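Local coordinates for protein transcriptional regulator (Streptococcus thermophilus LMD-9, PDB 5JUF) that regulates competence as a quorum-sensing transcriptional activator of the RNPP type, probably binding DNA through its helix-turn-helix domain and a signalling peptide through its TPR domain, at residues A[106-111]-A[122-127]; A[133-138]-A[170-175]; A[208-213]-A[227-232]; A[241-246]-A[275-280]. All blocks are in the same frame, centred on the assembly; numbering follows the deposited sequence.

All four contacts lie in the all-helical tetratricopeptide region and follow one another along the chain. Contact 3 is the buried one: helices 200-219 and 226-240 meet through aliphatic groups. Contact 1, between helices 94-111 and 117-130, is partly buried, with leucine inside and a tyrosine, a carboxylate and water toward the surface. Contacts 2 and 4 are surface contacts, each joining an interhelical loop to a later helix, and both depend on aromatic rings. Contacts 2 and 3 touch, because Phe170 packs on Ala212 and Ile213. Helix 226-240 supplies contact 3 from its first turns, and the loop that follows it supplies contact 4, their centres about 17 Å apart.

Contact 1. Residues A[106-111]-A[122-127]; sequences EVYEKF and TLDILE
Tyr108 of helix 94-111 meets Leu123 and Asp124 of helix 117-130, the next helix of the TPR region, with different parts of its ring. With CG anti to the backbone N (chi1 -172°), the tyrosine reaches across to the neighbouring helix. Leu123 comes at the ring's edge, near its plane, its CB 4.0 Å from Tyr108 CD2. The leucine's CD1 lies against the start of the tyrosine side chain, 3.9 Å from Tyr108 CA, where the backbones come nearest. Asp124, one residue further on, lies nearer the phenol end. Its carboxylate plane is turned 51° from that of the ring, and OD1 stands 3.6 Å from Tyr108 CE2. The two polar ends do not bond directly, since Tyr108 OH and Asp124 OD2 are 4.1 Å apart. A water sits between them instead: it donates to Asp124 OD2 at 2.9 Å and makes only a weak bond of 3.4 Å with Tyr108 OH. Val107 also packs against Tyr78 and Met81 of helix 76-86. Leucine suits the buried side of this helix pair, whereas tyrosine offers carbon to the leucine and a hydroxyl to hydration, so the pairing probably owes more to dispersion than to its loose water bridge.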
loop_
_atom_site.group_PDB
_atom_site.type_symbol
_atom_site.label_atom_id
_atom_site.label_comp_id
_atom_site.label_asym_id
_atom_site.label_seq_id
_atom_site.Cartn_x
_atom_site.Cartn_y
_atom_site.Cartn_z
ATOM N N GLU A 106 13.255 12.656 -2.373
ATOM C CA GLU A 106 14.265 13.046 -1.390
ATOM C C GLU A 106 14.666 11.859 -0.523
ATOM O O GLU A 106 15.856 11.560 -0.362
ATOM C CB GLU A 106 13.732 14.194 -0.519
ATOM C CG GLU A 106 14.587 14.472 0.730
ATOM C CD GLU A 106 13.913 15.364 1.783
ATOM O OE1 GLU A 106 12.669 15.499 1.780
ATOM O OE2 GLU A 106 14.646 15.923 2.632
ATOM N N VAL A 107 13.681 11.138 0.005
ATOM C CA VAL A 107 13.986 10.022 0.890
ATOM C C VAL A 107 14.604 8.875 0.108
ATOM O O VAL A 107 15.543 8.219 0.576
ATOM C CB VAL A 107 12.713 9.583 1.633
ATOM C CG1 VAL A 107 13.048 8.546 2.662
ATOM C CG2 VAL A 107 12.081 10.773 2.293
ATOM N N TYR A 108 14.066 8.606 -1.084
ATOM C CA TYR A 108 14.565 7.530 -1.940
ATOM C C TYR A 108 16.048 7.714 -2.239
ATOM O O TYR A 108 16.844 6.779 -2.090
ATOM C CB TYR A 108 13.750 7.514 -3.235
ATOM C CG TYR A 108 13.997 6.347 -4.182
ATOM C CD1 TYR A 108 15.080 6.345 -5.038
ATOM C CD2 TYR A 108 13.112 5.280 -4.244
ATOM C CE1 TYR A 108 15.301 5.306 -5.921
ATOM C CE2 TYR A 108 13.320 4.227 -5.128
ATOM C CZ TYR A 108 14.430 4.248 -5.954
ATOM O OH TYR A 108 14.649 3.216 -6.833
ATOM N N GLU A 109 16.435 8.926 -2.651
ATOM C CA GLU A 109 17.825 9.201 -2.995
ATOM C C GLU A 109 18.718 9.228 -1.758
ATOM O O GLU A 109 19.844 8.719 -1.786
ATOM C CB GLU A 109 17.916 10.533 -3.748
ATOM C CG GLU A 109 17.217 10.516 -5.102
ATOM C CD GLU A 109 17.363 11.833 -5.854
ATOM O OE1 GLU A 109 18.049 12.741 -5.344
ATOM O OE2 GLU A 109 16.791 11.958 -6.957
ATOM N N LYS A 110 18.242 9.830 -0.667
ATOM C CA LYS A 110 19.090 9.942 0.517
ATOM C C LYS A 110 19.428 8.572 1.092
ATOM O O LYS A 110 20.534 8.360 1.599
ATOM C CB LYS A 110 18.412 10.802 1.578
ATOM C CG LYS A 110 19.306 11.039 2.795
ATOM C CD LYS A 110 18.631 11.904 3.827
ATOM C CE LYS A 110 19.581 12.161 4.994
ATOM N NZ LYS A 110 18.972 13.083 5.972
ATOM N N PHE A 111 18.495 7.626 1.025
ATOM C CA PHE A 111 18.674 6.353 1.710
ATOM C C PHE A 111 18.802 5.173 0.759
ATOM O O PHE A 111 18.894 4.029 1.225
ATOM C CB PHE A 111 17.532 6.128 2.700
ATOM C CG PHE A 111 17.520 7.126 3.826
ATOM C CD1 PHE A 111 18.447 7.037 4.850
ATOM C CD2 PHE A 111 16.596 8.155 3.855
ATOM C CE1 PHE A 111 18.456 7.961 5.892
ATOM C CE2 PHE A 111 16.600 9.080 4.895
ATOM C CZ PHE A 111 17.523 8.973 5.914
ATOM N N THR A 122 7.899 0.225 -1.958
ATOM C CA THR A 122 6.923 1.072 -1.273
ATOM C C THR A 122 6.987 2.520 -1.747
ATOM O O THR A 122 5.948 3.148 -1.993
ATOM C CB THR A 122 7.166 0.994 0.236
ATOM O OG1 THR A 122 6.620 -0.239 0.724
ATOM C CG2 THR A 122 6.547 2.161 0.953
ATOM N N LEU A 123 8.199 3.069 -1.877
ATOM C CA LEU A 123 8.344 4.442 -2.359
ATOM C C LEU A 123 7.958 4.560 -3.831
ATOM O O LEU A 123 7.328 5.549 -4.227
ATOM C CB LEU A 123 9.780 4.936 -2.134
ATOM C CG LEU A 123 10.227 4.955 -0.656
ATOM C CD1 LEU A 123 11.698 5.291 -0.529
ATOM C CD2 LEU A 123 9.382 5.944 0.153
ATOM N N ASP A 124 8.329 3.563 -4.654
ATOM C CA ASP A 124 7.972 3.573 -6.078
ATOM C C ASP A 124 6.461 3.505 -6.269
ATOM O O ASP A 124 5.914 4.138 -7.180
ATOM C CB ASP A 124 8.634 2.393 -6.813
ATOM C CG ASP A 124 10.140 2.598 -7.055
ATOM O OD1 ASP A 124 10.560 3.723 -7.366
ATOM O OD2 ASP A 124 10.901 1.622 -6.931
ATOM N N ILE A 125 5.782 2.718 -5.434
ATOM C CA ILE A 125 4.319 2.621 -5.476
ATOM C C ILE A 125 3.688 3.987 -5.222
ATOM O O ILE A 125 2.828 4.450 -5.979
ATOM C CB ILE A 125 3.831 1.585 -4.442
ATOM C CG1 ILE A 125 4.148 0.157 -4.901
ATOM C CG2 ILE A 125 2.327 1.756 -4.171
ATOM C CD1 ILE A 125 3.720 -0.926 -3.885
ATOM N N LEU A 126 4.099 4.639 -4.133
ATOM C CA LEU A 126 3.557 5.951 -3.795
ATOM C C LEU A 126 3.805 6.954 -4.914
ATOM O O LEU A 126 2.918 7.746 -5.265
ATOM C CB LEU A 126 4.177 6.434 -2.484
ATOM C CG LEU A 126 3.822 5.651 -1.217
ATOM C CD1 LEU A 126 4.768 6.026 -0.077
ATOM C CD2 LEU A 126 2.372 5.881 -0.799
ATOM N N GLU A 127 4.998 6.931 -5.500
ATOM C CA GLU A 127 5.288 7.854 -6.589
ATOM C C GLU A 127 4.403 7.578 -7.800
ATOM O O GLU A 127 3.865 8.506 -8.412
ATOM C CB GLU A 127 6.757 7.763 -6.982
ATOM C CG GLU A 127 7.110 8.659 -8.144
ATOM C CD GLU A 127 8.595 8.669 -8.427
ATOM O OE1 GLU A 127 9.172 7.575 -8.605
ATOM O OE2 GLU A 127 9.185 9.769 -8.457
HETATM O O HOH W 1 13.418 0.120 -7.244
#

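Contact 2. Residues A[133-138]-A[170-175]. With SO4 (sulfate ion), chain C.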
loop_
_atom_site.group_PDB
_atom_site.type_symbol
_atom_site.label_atom_id
_atom_site.label_comp_id
_atom_site.label_asym_id
_atom_site.label_seq_id
_atom_site.Cartn_x
_atom_site.Cartn_y
_atom_site.Cartn_z
ATOM N N THR A 133 1.092 7.427 -12.843
ATOM C CA THR A 133 1.944 6.782 -13.820
ATOM C C THR A 133 1.427 5.372 -14.057
ATOM O O THR A 133 1.270 4.605 -13.105
ATOM C CB THR A 133 3.388 6.752 -13.323
ATOM O OG1 THR A 133 3.894 8.088 -13.302
ATOM C CG2 THR A 133 4.252 5.888 -14.229
ATOM N N SER A 134 1.156 5.042 -15.321
ATOM C CA SER A 134 0.675 3.705 -15.657
ATOM C C SER A 134 1.672 2.649 -15.201
ATOM O O SER A 134 2.875 2.760 -15.459
ATOM C CB SER A 134 0.449 3.586 -17.160
ATOM O OG SER A 134 -0.446 4.587 -17.608
ATOM N N TRP A 135 1.171 1.612 -14.529
ATOM C CA TRP A 135 2.069 0.547 -14.112
ATOM C C TRP A 135 2.705 -0.145 -15.312
ATOM O O TRP A 135 3.800 -0.706 -15.187
ATOM C CB TRP A 135 1.322 -0.464 -13.229
ATOM C CG TRP A 135 0.178 -1.115 -13.927
ATOM C CD1 TRP A 135 -1.128 -0.705 -13.925
ATOM C CD2 TRP A 135 0.231 -2.284 -14.742
ATOM N NE1 TRP A 135 -1.887 -1.552 -14.692
ATOM C CE2 TRP A 135 -1.078 -2.533 -15.202
ATOM C CE3 TRP A 135 1.261 -3.149 -15.133
ATOM C CZ2 TRP A 135 -1.383 -3.602 -16.032
ATOM C CZ3 TRP A 135 0.950 -4.219 -15.958
ATOM C CH2 TRP A 135 -0.360 -4.432 -16.398
ATOM N N GLU A 136 2.053 -0.097 -16.473
ATOM C CA GLU A 136 2.608 -0.698 -17.681
ATOM C C GLU A 136 3.869 0.007 -18.167
ATOM O O GLU A 136 4.651 -0.593 -18.906
ATOM C CB GLU A 136 1.555 -0.699 -18.791
ATOM C CG GLU A 136 0.496 -1.779 -18.642
ATOM C CD GLU A 136 -0.904 -1.283 -18.950
ATOM O OE1 GLU A 136 -1.202 -0.107 -18.650
ATOM O OE2 GLU A 136 -1.707 -2.073 -19.490
ATOM N N GLU A 137 4.079 1.262 -17.783
ATOM C CA GLU A 137 5.264 2.010 -18.177
ATOM C C GLU A 137 6.390 1.910 -17.159
ATOM O O GLU A 137 7.391 2.622 -17.289
ATOM C CB GLU A 137 4.902 3.480 -18.401
ATOM C CG GLU A 137 3.893 3.700 -19.506
ATOM C CD GLU A 137 3.348 5.115 -19.528
ATOM O OE1 GLU A 137 3.381 5.792 -18.473
ATOM O OE2 GLU A 137 2.884 5.547 -20.606
ATOM N N SER A 138 6.259 1.041 -16.159
ATOM C CA SER A 138 7.224 0.921 -15.069
ATOM C C SER A 138 7.646 -0.543 -14.913
ATOM O O SER A 138 7.337 -1.187 -13.905
ATOM C CB SER A 138 6.612 1.466 -13.773
ATOM O OG SER A 138 7.594 1.799 -12.812
ATOM N N PHE A 170 -4.854 -2.579 -6.314
ATOM C CA PHE A 170 -6.080 -1.850 -6.664
ATOM C C PHE A 170 -5.837 -0.873 -7.816
ATOM O O PHE A 170 -6.702 -0.696 -8.686
ATOM C CB PHE A 170 -6.629 -1.112 -5.439
ATOM C CG PHE A 170 -7.093 -2.020 -4.333
ATOM C CD1 PHE A 170 -7.577 -3.290 -4.615
ATOM C CD2 PHE A 170 -7.031 -1.608 -3.011
ATOM C CE1 PHE A 170 -8.001 -4.129 -3.598
ATOM C CE2 PHE A 170 -7.454 -2.452 -1.992
ATOM C CZ PHE A 170 -7.938 -3.704 -2.286
ATOM N N PHE A 171 -4.655 -0.243 -7.839
ATOM C CA PHE A 171 -4.255 0.625 -8.950
ATOM C C PHE A 171 -4.256 -0.132 -10.280
ATOM O O PHE A 171 -4.646 0.426 -11.314
ATOM C CB PHE A 171 -2.873 1.217 -8.625
ATOM C CG PHE A 171 -2.400 2.321 -9.559
ATOM C CD1 PHE A 171 -3.026 3.567 -9.575
ATOM C CD2 PHE A 171 -1.265 2.138 -10.345
ATOM C CE1 PHE A 171 -2.560 4.583 -10.400
ATOM C CE2 PHE A 171 -0.785 3.156 -11.168
ATOM C CZ PHE A 171 -1.443 4.378 -11.201
ATOM N N HIS A 172 -3.844 -1.410 -10.280
ATOM C CA HIS A 172 -3.938 -2.214 -11.506
ATOM C C HIS A 172 -5.388 -2.419 -11.941
ATOM O O HIS A 172 -5.660 -2.612 -13.133
ATOM C CB HIS A 172 -3.292 -3.597 -11.324
ATOM C CG HIS A 172 -1.793 -3.596 -11.362
ATOM N ND1 HIS A 172 -1.021 -2.945 -10.424
ATOM C CD2 HIS A 172 -0.926 -4.208 -12.203
ATOM C CE1 HIS A 172 0.257 -3.144 -10.692
ATOM N NE2 HIS A 172 0.343 -3.906 -11.769
ATOM N N LEU A 173 -6.326 -2.405 -11.000
ATOM C CA LEU A 173 -7.722 -2.686 -11.318
ATOM C C LEU A 173 -8.505 -1.453 -11.751
ATOM O O LEU A 173 -9.646 -1.597 -12.206
ATOM C CB LEU A 173 -8.427 -3.316 -10.113
ATOM C CG LEU A 173 -7.879 -4.643 -9.591
ATOM C CD1 LEU A 173 -8.833 -5.195 -8.531
ATOM C CD2 LEU A 173 -7.663 -5.640 -10.713
ATOM N N TYR A 174 -7.923 -0.262 -11.621
ATOM C CA TYR A 174 -8.614 0.987 -11.931
ATOM C C TYR A 174 -9.135 0.993 -13.366
ATOM O O TYR A 174 -8.375 0.794 -14.317
ATOM C CB TYR A 174 -7.654 2.152 -11.704
ATOM C CG TYR A 174 -8.245 3.517 -11.960
ATOM C CD1 TYR A 174 -8.957 4.177 -10.973
ATOM C CD2 TYR A 174 -8.077 4.151 -13.188
ATOM C CE1 TYR A 174 -9.491 5.425 -11.197
ATOM C CE2 TYR A 174 -8.610 5.402 -13.421
ATOM C CZ TYR A 174 -9.317 6.032 -12.420
ATOM O OH TYR A 174 -9.855 7.274 -12.631
ATOM N N GLY A 175 -10.441 1.213 -13.522
ATOM C CA GLY A 175 -11.042 1.272 -14.838
ATOM C C GLY A 175 -11.024 -0.015 -15.632
ATOM O O GLY A 175 -11.315 0.013 -16.833
HETATM S S SO4 C . 10.733 1.347 -14.163
HETATM O O1 SO4 C . 10.038 2.419 -14.872
HETATM O O2 SO4 C . 9.802 0.642 -13.284
HETATM O O3 SO4 C . 11.296 0.417 -15.146
HETATM O O4 SO4 C . 11.806 1.914 -13.346
#
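Trp135 and His172 form a face-to-face stack that fastens the loop between helices 117-130 and 139-152 to the end of helix 160-173, within the helical repeats of the TPR region. The indole five-membered ring and the imidazole have centroids 3.7 Å apart and planes at 22°. His172 CD2 lies over the centre of the indole, while Glu136 CG covers the opposite face toward its rim. Trp135 CG sits between its backbone N and carbonyl carbon (chi1 61°), which turns the indole flat against the imidazole, and CB also rests over that ring, 4.1 Å from its centroid. The histidine is held by its edges too: ND1 bonds to Tyr168 O and NE2 to Glu142 OE2, which fixes its rotation and would favour the doubly protonated, cationic form. Tyr145 also stacks with it, and Tyr168 meets it edge-to-face. Beside the stack, Thr133 O meets the edge of the Phe171 ring in its plane, 3.2 Å from CE2. This suits the slightly positive C-H rim of a phenylalanine.

The other side of the loop is looser: Glu136 and Glu137 are exposed, and Glu136 has a long, weak ion pair with Arg176. Separately, a sulfate, probably from the crystallisation liquor, is bound at the start of helix 139-152 by Lys140 N and Val141 N; Ser138 OG donates to its O2 at 2.5 Å.

Contact 3. Residues A[208-213]-A[227-232]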
loop_
_atom_site.group_PDB
_atom_site.type_symbol
_atom_site.label_atom_id
_atom_site.label_comp_id
_atom_site.label_asym_id
_atom_site.label_seq_id
_atom_site.Cartn_x
_atom_site.Cartn_y
_atom_site.Cartn_z
ATOM N N ASN A 208 -7.065 4.521 3.005
ATOM C CA ASN A 208 -7.014 4.724 1.565
ATOM C C ASN A 208 -7.308 3.430 0.808
ATOM O O ASN A 208 -7.946 3.460 -0.251
ATOM C CB ASN A 208 -5.655 5.321 1.187
ATOM C CG ASN A 208 -5.525 6.776 1.645
ATOM O OD1 ASN A 208 -6.530 7.469 1.796
ATOM N ND2 ASN A 208 -4.303 7.233 1.872
ATOM N N ASP A 209 -6.878 2.288 1.341
ATOM C CA ASP A 209 -7.247 1.019 0.721
ATOM C C ASP A 209 -8.754 0.782 0.795
ATOM O O ASP A 209 -9.352 0.269 -0.157
ATOM C CB ASP A 209 -6.495 -0.134 1.385
ATOM C CG ASP A 209 -5.081 -0.303 0.848
ATOM O OD1 ASP A 209 -4.693 0.440 -0.069
ATOM O OD2 ASP A 209 -4.360 -1.197 1.339
ATOM N N LEU A 210 -9.392 1.142 1.919
ATOM C CA LEU A 210 -10.843 0.974 2.010
ATOM C C LEU A 210 -11.563 1.848 0.985
ATOM O O LEU A 210 -12.553 1.422 0.383
ATOM C CB LEU A 210 -11.341 1.275 3.436
ATOM C CG LEU A 210 -10.846 0.306 4.534
ATOM C CD1 LEU A 210 -11.068 0.864 5.934
ATOM C CD2 LEU A 210 -11.507 -1.051 4.408
ATOM N N MET A 211 -11.079 3.076 0.774
ATOM C CA MET A 211 -11.692 3.959 -0.220
ATOM C C MET A 211 -11.515 3.402 -1.624
ATOM O O MET A 211 -12.418 3.508 -2.462
ATOM C CB MET A 211 -11.083 5.366 -0.150
ATOM C CG MET A 211 -11.320 6.137 1.134
ATOM S SD MET A 211 -13.052 6.441 1.517
ATOM C CE MET A 211 -13.641 7.037 -0.071
ATOM N N ALA A 212 -10.344 2.822 -1.904
ATOM C CA ALA A 212 -10.136 2.182 -3.202
ATOM C C ALA A 212 -11.089 1.011 -3.391
ATOM O O ALA A 212 -11.649 0.822 -4.479
ATOM C CB ALA A 212 -8.680 1.723 -3.339
ATOM N N ILE A 213 -11.299 0.220 -2.332
ATOM C CA ILE A 213 -12.234 -0.901 -2.413
ATOM C C ILE A 213 -13.644 -0.396 -2.697
ATOM O O ILE A 213 -14.359 -0.924 -3.561
ATOM C CB ILE A 213 -12.195 -1.717 -1.111
ATOM C CG1 ILE A 213 -10.855 -2.454 -0.990
ATOM C CG2 ILE A 213 -13.403 -2.656 -1.021
ATOM C CD1 ILE A 213 -10.600 -2.985 0.408
ATOM N N LEU A 227 -21.380 -2.036 3.217
ATOM C CA LEU A 227 -21.576 -1.383 4.506
ATOM C C LEU A 227 -20.485 -1.762 5.495
ATOM O O LEU A 227 -20.165 -0.977 6.392
ATOM C CB LEU A 227 -22.953 -1.732 5.059
ATOM C CG LEU A 227 -24.089 -1.126 4.231
ATOM C CD1 LEU A 227 -25.431 -1.358 4.904
ATOM C CD2 LEU A 227 -23.832 0.360 3.994
ATOM N N THR A 228 -19.902 -2.952 5.339
ATOM C CA THR A 228 -18.739 -3.333 6.136
ATOM C C THR A 228 -17.546 -2.439 5.836
ATOM O O THR A 228 -16.823 -2.032 6.751
ATOM C CB THR A 228 -18.387 -4.797 5.869
ATOM O OG1 THR A 228 -19.547 -5.599 6.086
ATOM C CG2 THR A 228 -17.257 -5.268 6.783
ATOM N N VAL A 229 -17.319 -2.136 4.556
ATOM C CA VAL A 229 -16.267 -1.203 4.168
ATOM C C VAL A 229 -16.523 0.172 4.779
ATOM O O VAL A 229 -15.627 0.792 5.364
ATOM C CB VAL A 229 -16.176 -1.131 2.631
ATOM C CG1 VAL A 229 -15.153 -0.098 2.189
ATOM C CG2 VAL A 229 -15.862 -2.518 2.052
ATOM N N VAL A 230 -17.757 0.671 4.648
ATOM C CA VAL A 230 -18.109 1.974 5.214
ATOM C C VAL A 230 -17.848 2.001 6.719
ATOM O O VAL A 230 -17.233 2.939 7.243
ATOM C CB VAL A 230 -19.575 2.316 4.895
ATOM C CG1 VAL A 230 -20.034 3.527 5.720
ATOM C CG2 VAL A 230 -19.744 2.573 3.399
ATOM N N ASP A 231 -18.331 0.980 7.439
ATOM C CA ASP A 231 -18.162 0.939 8.890
ATOM C C ASP A 231 -16.692 0.880 9.288
ATOM O O ASP A 231 -16.279 1.532 10.257
ATOM C CB ASP A 231 -18.913 -0.254 9.483
ATOM C CG ASP A 231 -20.412 -0.058 9.474
ATOM O OD1 ASP A 231 -20.866 1.110 9.412
ATOM O OD2 ASP A 231 -21.135 -1.076 9.540
ATOM N N LYS A 232 -15.883 0.103 8.569
ATOM C CA LYS A 232 -14.469 0.062 8.939
ATOM C C LYS A 232 -13.777 1.389 8.650
ATOM O O LYS A 232 -12.888 1.800 9.404
ATOM C CB LYS A 232 -13.736 -1.080 8.233
ATOM C CG LYS A 232 -12.438 -1.444 8.958
ATOM C CD LYS A 232 -11.716 -2.611 8.339
ATOM C CE LYS A 232 -10.557 -3.083 9.224
ATOM N NZ LYS A 232 -10.976 -3.880 10.430
#
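The ammonium NZ of Lys232 is gripped by two backbone carbonyls, Leu192 O and Gln194 O, at the C-terminal end of helix 181-192, while the lysine's carbons pack on Leu210. This is an antiparallel helix pair of the TPR region: the segments of helices 200-219 and 226-240 run at 155° to each other, their axes 9.8 Å apart. Lysine suits the place because it is long enough to show hydrocarbon to the interface and carry its charge beyond it. The chain is extended as far as CE and then bends (chi4 76°), bringing NZ to the carbonyls. Leu210 crosses it at about a right angle, its CD1 4.0 Å from Lys232 CB and equally far from CG; the same leucine also touches Leu192. Alongside, the beta-branched Val229 and Ile213 present methyls close to the backbone. Val229 splits its methyls between two residues a helical turn apart. CG2 meets Ile213 CG2 at 3.9 Å, and Ile213 in turn packs on Ile188, Val191 and Phe170. No hydrogen bond joins the two segments; what meets across the seam is mostly aliphatic carbon, with one backbone oxygen. The other valine methyl settles on the backbone of the facing helix, with Val229 CG1 3.5 Å from Leu210 O.

Contact 4. Residues A[241-246]-A[275-280]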
loop_
_atom_site.group_PDB
_atom_site.type_symbol
_atom_site.label_atom_id
_atom_site.label_comp_id
_atom_site.label_asym_id
_atom_site.label_seq_id
_atom_site.Cartn_x
_atom_site.Cartn_y
_atom_site.Cartn_z
ATOM N N GLN A 241 -8.592 10.032 14.287
ATOM C CA GLN A 241 -9.127 11.398 14.197
ATOM C C GLN A 241 -8.932 12.004 12.804
ATOM O O GLN A 241 -8.493 13.147 12.649
ATOM C CB GLN A 241 -8.501 12.286 15.272
ATOM C CG GLN A 241 -8.759 11.796 16.701
ATOM C CD GLN A 241 -10.200 12.017 17.146
ATOM O OE1 GLN A 241 -10.595 13.145 17.475
ATOM N NE2 GLN A 241 -10.993 10.941 17.163
ATOM N N LEU A 242 -9.298 11.239 11.777
ATOM C CA LEU A 242 -9.125 11.674 10.384
ATOM C C LEU A 242 -10.372 12.408 9.875
ATOM O O LEU A 242 -10.969 12.053 8.861
ATOM C CB LEU A 242 -8.808 10.480 9.498
ATOM C CG LEU A 242 -7.699 9.573 10.018
ATOM C CD1 LEU A 242 -7.515 8.402 9.070
ATOM C CD2 LEU A 242 -6.424 10.386 10.166
ATOM N N TYR A 243 -10.727 13.488 10.571
ATOM C CA TYR A 243 -12.076 14.022 10.394
ATOM C C TYR A 243 -12.288 14.643 9.020
ATOM O O TYR A 243 -13.416 14.635 8.526
ATOM C CB TYR A 243 -12.398 15.002 11.523
ATOM C CG TYR A 243 -12.748 14.245 12.787
ATOM C CD1 TYR A 243 -13.663 13.194 12.746
ATOM C CD2 TYR A 243 -12.130 14.533 13.995
ATOM C CE1 TYR A 243 -13.977 12.466 13.879
ATOM C CE2 TYR A 243 -12.436 13.811 15.136
ATOM C CZ TYR A 243 -13.364 12.777 15.069
ATOM O OH TYR A 243 -13.682 12.050 16.194
ATOM N N SER A 244 -11.237 15.159 8.371
ATOM C CA SER A 244 -11.443 15.750 7.051
ATOM C C SER A 244 -11.841 14.705 6.008
ATOM O O SER A 244 -12.335 15.074 4.936
ATOM C CB SER A 244 -10.188 16.502 6.597
ATOM O OG SER A 244 -9.128 15.598 6.357
ATOM N N TYR A 245 -11.660 13.416 6.305
ATOM C CA TYR A 245 -12.053 12.349 5.390
ATOM C C TYR A 245 -13.453 11.831 5.664
ATOM O O TYR A 245 -13.963 11.019 4.886
ATOM C CB TYR A 245 -11.062 11.184 5.472
ATOM C CG TYR A 245 -9.679 11.539 4.957
ATOM C CD1 TYR A 245 -9.484 12.663 4.152
ATOM C CD2 TYR A 245 -8.568 10.761 5.278
ATOM C CE1 TYR A 245 -8.228 13.004 3.681
ATOM C CE2 TYR A 245 -7.305 11.093 4.811
ATOM C CZ TYR A 245 -7.142 12.219 4.013
ATOM O OH TYR A 245 -5.893 12.563 3.536
ATOM N N LYS A 246 -14.079 12.273 6.747
ATOM C CA LYS A 246 -15.404 11.758 7.068
ATOM C C LYS A 246 -16.453 12.133 6.035
ATOM O O LYS A 246 -17.293 11.270 5.721
ATOM C CB LYS A 246 -15.824 12.219 8.467
ATOM C CG LYS A 246 -16.972 11.423 9.062
ATOM C CD LYS A 246 -17.028 11.595 10.581
ATOM C CE LYS A 246 -17.998 10.606 11.234
ATOM N NZ LYS A 246 -18.449 11.110 12.586
ATOM N N ILE A 275 -22.150 17.325 3.420
ATOM C CA ILE A 275 -22.067 18.757 3.145
ATOM C C ILE A 275 -21.986 19.546 4.447
ATOM O O ILE A 275 -21.157 20.455 4.592
ATOM C CB ILE A 275 -23.269 19.202 2.291
ATOM C CG1 ILE A 275 -23.183 18.578 0.891
ATOM C CG2 ILE A 275 -23.362 20.722 2.241
ATOM C CD1 ILE A 275 -24.483 18.656 0.074
ATOM N N VAL A 276 -22.859 19.223 5.408
ATOM C CA VAL A 276 -22.831 19.928 6.689
ATOM C C VAL A 276 -21.482 19.734 7.369
ATOM O O VAL A 276 -20.896 20.686 7.897
ATOM C CB VAL A 276 -23.994 19.470 7.588
ATOM C CG1 VAL A 276 -23.781 19.958 9.008
ATOM C CG2 VAL A 276 -25.329 19.998 7.050
ATOM N N PHE A 277 -20.954 18.510 7.337
ATOM C CA PHE A 277 -19.661 18.239 7.963
ATOM C C PHE A 277 -18.552 19.054 7.302
ATOM O O PHE A 277 -17.759 19.712 7.988
ATOM C CB PHE A 277 -19.346 16.737 7.903
ATOM C CG PHE A 277 -18.323 16.274 8.928
ATOM C CD1 PHE A 277 -16.967 16.562 8.773
ATOM C CD2 PHE A 277 -18.716 15.519 10.032
ATOM C CE1 PHE A 277 -16.023 16.119 9.711
ATOM C CE2 PHE A 277 -17.781 15.090 10.983
ATOM C CZ PHE A 277 -16.436 15.386 10.821
ATOM N N ALA A 278 -18.486 19.028 5.963
ATOM C CA ALA A 278 -17.521 19.867 5.252
ATOM C C ALA A 278 -17.685 21.334 5.629
ATOM O O ALA A 278 -16.694 22.053 5.822
ATOM C CB ALA A 278 -17.668 19.690 3.734
ATOM N N SER A 279 -18.933 21.791 5.750
ATOM C CA SER A 279 -19.191 23.192 6.064
ATOM C C SER A 279 -18.762 23.530 7.485
ATOM O O SER A 279 -18.215 24.611 7.738
ATOM C CB SER A 279 -20.674 23.495 5.865
ATOM O OG SER A 279 -20.982 24.805 6.287
ATOM N N VAL A 280 -19.012 22.624 8.429
ATOM C CA VAL A 280 -18.584 22.862 9.801
ATOM C C VAL A 280 -17.059 22.828 9.906
ATOM O O VAL A 280 -16.472 23.580 10.690
ATOM C CB VAL A 280 -19.276 21.850 10.733
ATOM C CG1 VAL A 280 -18.728 21.928 12.118
ATOM C CG2 VAL A 280 -20.763 22.119 10.770
#
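Phe277 reaches out from helix 264-280 to meet Tyr243 in the 3-10 turn after helix 226-240 and Lys246 just beyond that turn, in the TPR region. Its CB projects toward the turn, and CG stands anti to the backbone N (chi1 -159°), carrying the ring across. Along one side of the ring, CD1 comes 4.0 Å from Tyr243 O and CE1 closes to 3.2 Å from the same oxygen, which lies oblique to the ring and already accepts a hydrogen bond from Lys246 N. On the other side, CE2 meets Lys246 CD at 3.6 Å. The tip, CZ, touches both Lys246 CD (3.8 Å) and Tyr243 CD1 (4.0 Å). Lys246 suits this partly exposed place because its methylenes can cover an aromatic face: CB lies over it, 18° off the ring normal, and the extended chain crosses the phenylalanine at about a right angle. Tyr243 adds carbon to the contact, while its OH bonds to Glu238 OE1 and takes a weak bond of 3.1 Å from Gln241 NE2.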